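Local atomic coordinates of putative primary metabolism protein HVA1 (PDB entry 4P5N), a protein that may play a role in primary metabolism of the fungus Cryptococcus neoformans and is associated with its virulence in mammals. Residues Gly26-Thr38 with Pro50-Val63. Numbering follows the deposited sequence.
Sequences GKHEGQVADIVTT and PPKVLFTDQNNKDV. With CD (cadmium ion), chain D; SO4 (sulfate ion), chain H.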
loop_
_atom_site.group_PDB
_atom_site.type_symbol
_atom_site.label_atom_id
_atom_site.label_comp_id
_atom_site.label_asym_id
_atom_site.label_seq_id
_atom_site.Cartn_x
_atom_site.Cartn_y
_atom_site.Cartn_z
ATOM N N GLY A 26 7.200 -10.036 -12.994
ATOM C CA GLY A 26 5.904 -9.451 -13.296
ATOM C C GLY A 26 5.949 -7.960 -13.451
ATOM O O GLY A 26 7.023 -7.363 -13.612
ATOM N N LYS A 27 4.769 -7.361 -13.435
ATOM C CA LYS A 27 4.629 -5.927 -13.541
ATOM C C LYS A 27 3.432 -5.488 -12.695
ATOM O O LYS A 27 2.565 -6.311 -12.309
ATOM C CB LYS A 27 4.396 -5.526 -15.018
ATOM C CG LYS A 27 3.030 -5.943 -15.548
ATOM C CD LYS A 27 2.751 -5.542 -16.984
ATOM C CE LYS A 27 1.336 -5.970 -17.345
ATOM N NZ LYS A 27 1.040 -5.648 -18.768
ATOM N N HIS A 28 3.368 -4.189 -12.449
ATOM C CA HIS A 28 2.125 -3.568 -11.984
ATOM C C HIS A 28 1.784 -2.467 -12.961
ATOM O O HIS A 28 2.542 -1.491 -13.108
ATOM C CB HIS A 28 2.287 -2.992 -10.585
ATOM C CG HIS A 28 2.721 -4.010 -9.585
ATOM N ND1 HIS A 28 1.895 -5.024 -9.152
ATOM C CD2 HIS A 28 3.915 -4.207 -8.974
ATOM C CE1 HIS A 28 2.550 -5.787 -8.293
ATOM N NE2 HIS A 28 3.780 -5.313 -8.171
ATOM N N GLU A 29 0.650 -2.643 -13.637
ATOM C CA GLU A 29 0.171 -1.702 -14.637
ATOM C C GLU A 29 -1.312 -1.437 -14.436
ATOM O O GLU A 29 -2.088 -2.381 -14.295
ATOM C CB GLU A 29 0.400 -2.277 -16.036
ATOM C CG GLU A 29 -0.111 -1.390 -17.160
ATOM C CD GLU A 29 0.194 -1.950 -18.541
ATOM O OE1 GLU A 29 1.200 -2.680 -18.694
ATOM O OE2 GLU A 29 -0.570 -1.661 -19.496
ATOM N N GLY A 30 -1.710 -0.168 -14.405
ATOM C CA GLY A 30 -3.134 0.179 -14.214
ATOM C C GLY A 30 -3.339 1.681 -14.159
ATOM O O GLY A 30 -2.390 2.458 -14.324
ATOM N N GLN A 31 -4.572 2.107 -13.924
ATOM C CA GLN A 31 -4.877 3.522 -14.044
ATOM C C GLN A 31 -4.769 4.211 -12.696
ATOM O O GLN A 31 -5.207 3.673 -11.665
ATOM C CB GLN A 31 -6.253 3.774 -14.708
ATOM C CG GLN A 31 -6.207 3.785 -16.242
ATOM C CD GLN A 31 -5.949 2.408 -16.800
ATOM O OE1 GLN A 31 -4.870 2.105 -17.307
ATOM N NE2 GLN A 31 -6.935 1.538 -16.649
ATOM N N VAL A 32 -4.154 5.390 -12.718
ATOM C CA VAL A 32 -3.974 6.204 -11.527
ATOM C C VAL A 32 -5.337 6.604 -10.930
ATOM O O VAL A 32 -6.189 7.184 -11.629
ATOM C CB VAL A 32 -3.119 7.453 -11.838
ATOM C CG1 VAL A 32 -2.965 8.299 -10.585
ATOM C CG2 VAL A 32 -1.732 7.036 -12.360
ATOM N N ALA A 33 -5.528 6.291 -9.646
ATOM C CA ALA A 33 -6.718 6.710 -8.893
ATOM C C ALA A 33 -6.493 7.982 -8.102
ATOM O O ALA A 33 -7.431 8.767 -7.891
ATOM C CB ALA A 33 -7.193 5.602 -7.970
ATOM N N ASP A 34 -5.255 8.174 -7.647
ATOM C CA ASP A 34 -4.944 9.302 -6.792
ATOM C C ASP A 34 -3.439 9.530 -6.744
ATOM O O ASP A 34 -2.647 8.613 -6.939
ATOM C CB ASP A 34 -5.470 9.028 -5.378
ATOM C CG ASP A 34 -5.774 10.287 -4.600
ATOM O OD1 ASP A 34 -5.476 11.412 -5.076
ATOM O OD2 ASP A 34 -6.308 10.149 -3.479
ATOM N N ILE A 35 -3.066 10.779 -6.494
ATOM C CA ILE A 35 -1.684 11.177 -6.335
ATOM C C ILE A 35 -1.612 11.889 -4.992
ATOM O O ILE A 35 -2.250 12.922 -4.783
ATOM C CB ILE A 35 -1.254 12.097 -7.491
ATOM C CG1 ILE A 35 -1.374 11.348 -8.824
ATOM C CG2 ILE A 35 0.170 12.580 -7.289
ATOM C CD1 ILE A 35 -1.243 12.209 -10.055
ATOM N N VAL A 36 -0.861 11.303 -4.076
ATOM C CA VAL A 36 -0.757 11.774 -2.703
ATOM C C VAL A 36 0.557 12.541 -2.554
ATOM O O VAL A 36 1.634 12.013 -2.891
ATOM C CB VAL A 36 -0.759 10.564 -1.754
ATOM C CG1 VAL A 36 -0.507 10.995 -0.337
ATOM C CG2 VAL A 36 -2.073 9.818 -1.851
ATOM N N THR A 37 0.489 13.789 -2.087
ATOM C CA THR A 37 1.701 14.628 -2.067
ATOM C C THR A 37 2.051 15.250 -0.725
ATOM O O THR A 37 3.010 16.007 -0.650
ATOM C CB THR A 37 1.645 15.785 -3.083
ATOM O OG1 THR A 37 0.493 16.588 -2.826
ATOM C CG2 THR A 37 1.593 15.267 -4.512
ATOM N N THR A 38 1.258 14.998 0.307
ATOM C CA THR A 38 1.574 15.510 1.630
ATOM C C THR A 38 1.603 14.377 2.641
ATOM O O THR A 38 0.969 13.333 2.446
ATOM C CB THR A 38 0.544 16.554 2.117
ATOM O OG1 THR A 38 -0.754 15.939 2.191
ATOM C CG2 THR A 38 0.498 17.766 1.185
ATOM N N PRO A 50 5.299 10.165 0.946
ATOM C CA PRO A 50 4.890 10.845 -0.286
ATOM C C PRO A 50 6.099 11.446 -1.012
ATOM O O PRO A 50 7.147 11.699 -0.397
ATOM C CB PRO A 50 3.941 11.939 0.234
ATOM C CG PRO A 50 4.454 12.242 1.625
ATOM C CD PRO A 50 4.866 10.888 2.155
ATOM N N PRO A 51 5.984 11.652 -2.328
ATOM C CA PRO A 51 4.783 11.387 -3.130
ATOM C C PRO A 51 4.530 9.907 -3.423
ATOM O O PRO A 51 5.474 9.104 -3.552
ATOM C CB PRO A 51 5.055 12.156 -4.433
ATOM C CG PRO A 51 6.557 12.170 -4.561
ATOM C CD PRO A 51 7.060 12.280 -3.119
ATOM N N LYS A 52 3.248 9.555 -3.485
ATOM C CA LYS A 52 2.838 8.208 -3.881
ATOM C C LYS A 52 1.753 8.287 -4.935
ATOM O O LYS A 52 0.849 9.116 -4.837
ATOM C CB LYS A 52 2.300 7.421 -2.684
ATOM C CG LYS A 52 3.376 6.871 -1.776
ATOM C CD LYS A 52 4.193 5.780 -2.453
ATOM C CE LYS A 52 5.003 5.024 -1.418
ATOM N NZ LYS A 52 6.207 5.785 -0.972
ATOM N N VAL A 53 1.865 7.426 -5.940
ATOM C CA VAL A 53 0.854 7.271 -6.973
ATOM C C VAL A 53 0.054 6.028 -6.578
ATOM O O VAL A 53 0.610 4.949 -6.424
ATOM C CB VAL A 53 1.511 7.102 -8.366
ATOM C CG1 VAL A 53 0.472 6.881 -9.464
ATOM C CG2 VAL A 53 2.332 8.336 -8.727
ATOM N N LEU A 54 -1.256 6.194 -6.408
ATOM C CA LEU A 54 -2.130 5.084 -6.040
ATOM C C LEU A 54 -2.855 4.607 -7.288
ATOM O O LEU A 54 -3.500 5.406 -7.968
ATOM C CB LEU A 54 -3.160 5.501 -4.976
ATOM C CG LEU A 54 -2.676 6.230 -3.712
ATOM C CD1 LEU A 54 -3.730 6.243 -2.611
ATOM C CD2 LEU A 54 -1.351 5.717 -3.174
ATOM N N PHE A 55 -2.719 3.317 -7.595
ATOM C CA PHE A 55 -3.401 2.718 -8.745
ATOM C C PHE A 55 -3.746 1.267 -8.486
ATOM O O PHE A 55 -3.143 0.624 -7.631
ATOM C CB PHE A 55 -2.573 2.859 -10.052
ATOM C CG PHE A 55 -1.266 2.066 -10.093
ATOM C CD1 PHE A 55 -0.105 2.524 -9.458
ATOM C CD2 PHE A 55 -1.178 0.896 -10.850
ATOM C CE1 PHE A 55 1.096 1.813 -9.552
ATOM C CE2 PHE A 55 0.013 0.182 -10.953
ATOM C CZ PHE A 55 1.157 0.641 -10.309
ATOM N N THR A 56 -4.724 0.753 -9.231
ATOM C CA THR A 56 -5.052 -0.659 -9.152
ATOM C C THR A 56 -4.425 -1.363 -10.336
ATOM O O THR A 56 -4.576 -0.914 -11.467
ATOM C CB THR A 56 -6.579 -0.832 -9.154
ATOM O OG1 THR A 56 -7.111 -0.145 -8.007
ATOM C CG2 THR A 56 -6.949 -2.289 -9.083
ATOM N N ASP A 57 -3.692 -2.450 -10.079
ATOM C CA ASP A 57 -2.983 -3.116 -11.161
ATOM C C ASP A 57 -3.859 -4.112 -11.921
ATOM O O ASP A 57 -5.066 -4.241 -11.641
ATOM C CB ASP A 57 -1.645 -3.730 -10.690
ATOM C CG ASP A 57 -1.798 -5.033 -9.933
ATOM O OD1 ASP A 57 -2.912 -5.599 -9.820
ATOM O OD2 ASP A 57 -0.748 -5.539 -9.463
ATOM N N GLN A 58 -3.236 -4.822 -12.859
ATOM C CA GLN A 58 -3.948 -5.722 -13.778
ATOM C C GLN A 58 -4.499 -6.966 -13.084
ATOM O O GLN A 58 -5.310 -7.700 -13.662
ATOM C CB GLN A 58 -3.043 -6.094 -14.971
ATOM C CG GLN A 58 -1.936 -7.082 -14.609
ATOM C CD GLN A 58 -0.736 -6.488 -13.883
ATOM O OE1 GLN A 58 -0.599 -5.273 -13.707
ATOM N NE2 GLN A 58 0.154 -7.371 -13.460
ATOM N N ASN A 59 -4.072 -7.197 -11.836
ATOM C CA ASN A 59 -4.595 -8.296 -11.040
ATOM C C ASN A 59 -5.522 -7.780 -9.940
ATOM O O ASN A 59 -5.787 -8.478 -8.943
ATOM C CB ASN A 59 -3.429 -9.087 -10.429
ATOM C CG ASN A 59 -2.630 -9.841 -11.471
ATOM O OD1 ASN A 59 -1.390 -9.832 -11.457
ATOM N ND2 ASN A 59 -3.331 -10.489 -12.398
ATOM N N ASN A 60 -6.005 -6.551 -10.115
ATOM C CA ASN A 60 -6.909 -5.921 -9.154
ATOM C C ASN A 60 -6.280 -5.712 -7.777
ATOM O O ASN A 60 -6.992 -5.722 -6.756
ATOM C CB ASN A 60 -8.246 -6.681 -9.054
ATOM C CG ASN A 60 -9.329 -5.850 -8.419
ATOM O OD1 ASN A 60 -9.381 -4.630 -8.606
ATOM N ND2 ASN A 60 -10.180 -6.495 -7.630
ATOM N N LYS A 61 -4.960 -5.484 -7.745
ATOM C CA LYS A 61 -4.284 -5.173 -6.476
ATOM C C LYS A 61 -4.099 -3.663 -6.362
ATOM O O LYS A 61 -3.594 -3.029 -7.290
ATOM C CB LYS A 61 -2.901 -5.845 -6.410
ATOM C CG LYS A 61 -2.887 -7.346 -6.658
ATOM C CD LYS A 61 -3.835 -8.078 -5.739
ATOM C CE LYS A 61 -3.794 -9.580 -5.983
ATOM N NZ LYS A 61 -4.881 -10.226 -5.203
ATOM N N ASP A 62 -4.456 -3.097 -5.206
ATOM C CA ASP A 62 -4.231 -1.665 -4.971
ATOM C C ASP A 62 -2.771 -1.481 -4.594
ATOM O O ASP A 62 -2.293 -2.093 -3.627
ATOM C CB ASP A 62 -5.179 -1.089 -3.910
ATOM C CG ASP A 62 -6.642 -1.047 -4.382
ATOM O OD1 ASP A 62 -6.938 -1.488 -5.518
ATOM O OD2 ASP A 62 -7.504 -0.563 -3.616
ATOM N N VAL A 63 -2.071 -0.680 -5.398
ATOM C CA VAL A 63 -0.627 -0.428 -5.263
ATOM C C VAL A 63 -0.392 1.055 -4.953
ATOM O O VAL A 63 -1.083 1.935 -5.466
ATOM C CB VAL A 63 0.124 -0.815 -6.576
ATOM C CG1 VAL A 63 1.617 -0.495 -6.506
ATOM C CG2 VAL A 63 -0.098 -2.288 -6.893
HETATM CD CD CD D . -6.329 12.864 -3.161
HETATM S S SO4 H . 9.011 3.535 -0.487
HETATM O O1 SO4 H . 9.557 2.306 0.150
HETATM O O2 SO4 H . 8.028 3.196 -1.552
HETATM O O3 SO4 H . 10.105 4.368 -1.026
HETATM O O4 SO4 H . 8.242 4.257 0.554
HETATM O O HOH W 1 1.990 -9.203 -10.806
HETATM O O HOH W 2 -6.406 -0.011 -13.223
HETATM O O HOH W 3 -7.281 2.379 -10.364
#
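Val36 and Lys52 exchange both backbone hydrogen bonds, and Leu54 N donates to Asp34 O (2.8 Å), joining strands 26-36 and 52-56 antiparallel; at a classic beta bulge, Leu54 O accepts from both Ala33 N and Asp34 N. Toward Thr56 two waters take over from direct backbone bonds, linking Gln31 N to Thr56 O and Gln31 O to Thr56 N. Val32 CG2 meets Val53 CG1 at 3.6 Å, the two side chains crossing nearly at a right angle, while Val36 CG2 packs on Leu54 CD1. With CG set between its backbone N and carbonyl carbon (chi1 67°), Phe55 brings CZ to within 3.8 Å of His28 CB. The Gln58 amide spans His28 along strand 26-36: OE1 takes Glu29 N in its carbonyl plane at 2.9 Å, and NE2 gives an almost straight bond to Lys27 O, meeting it from above its carbonyl plane. His28 ND1 donates to the anti lone pair of Asp57 OD2 at 2.7 Å, ring and carboxylate planes only 11° apart. Asp57 OD1 takes Asn59 N and Lys61 N from opposite faces. One carboxylate thus helps hold both the His28 ring, which also stacks on Tyr23, and the type I turn Asp57-Asn60 in this Tudor-family sheet.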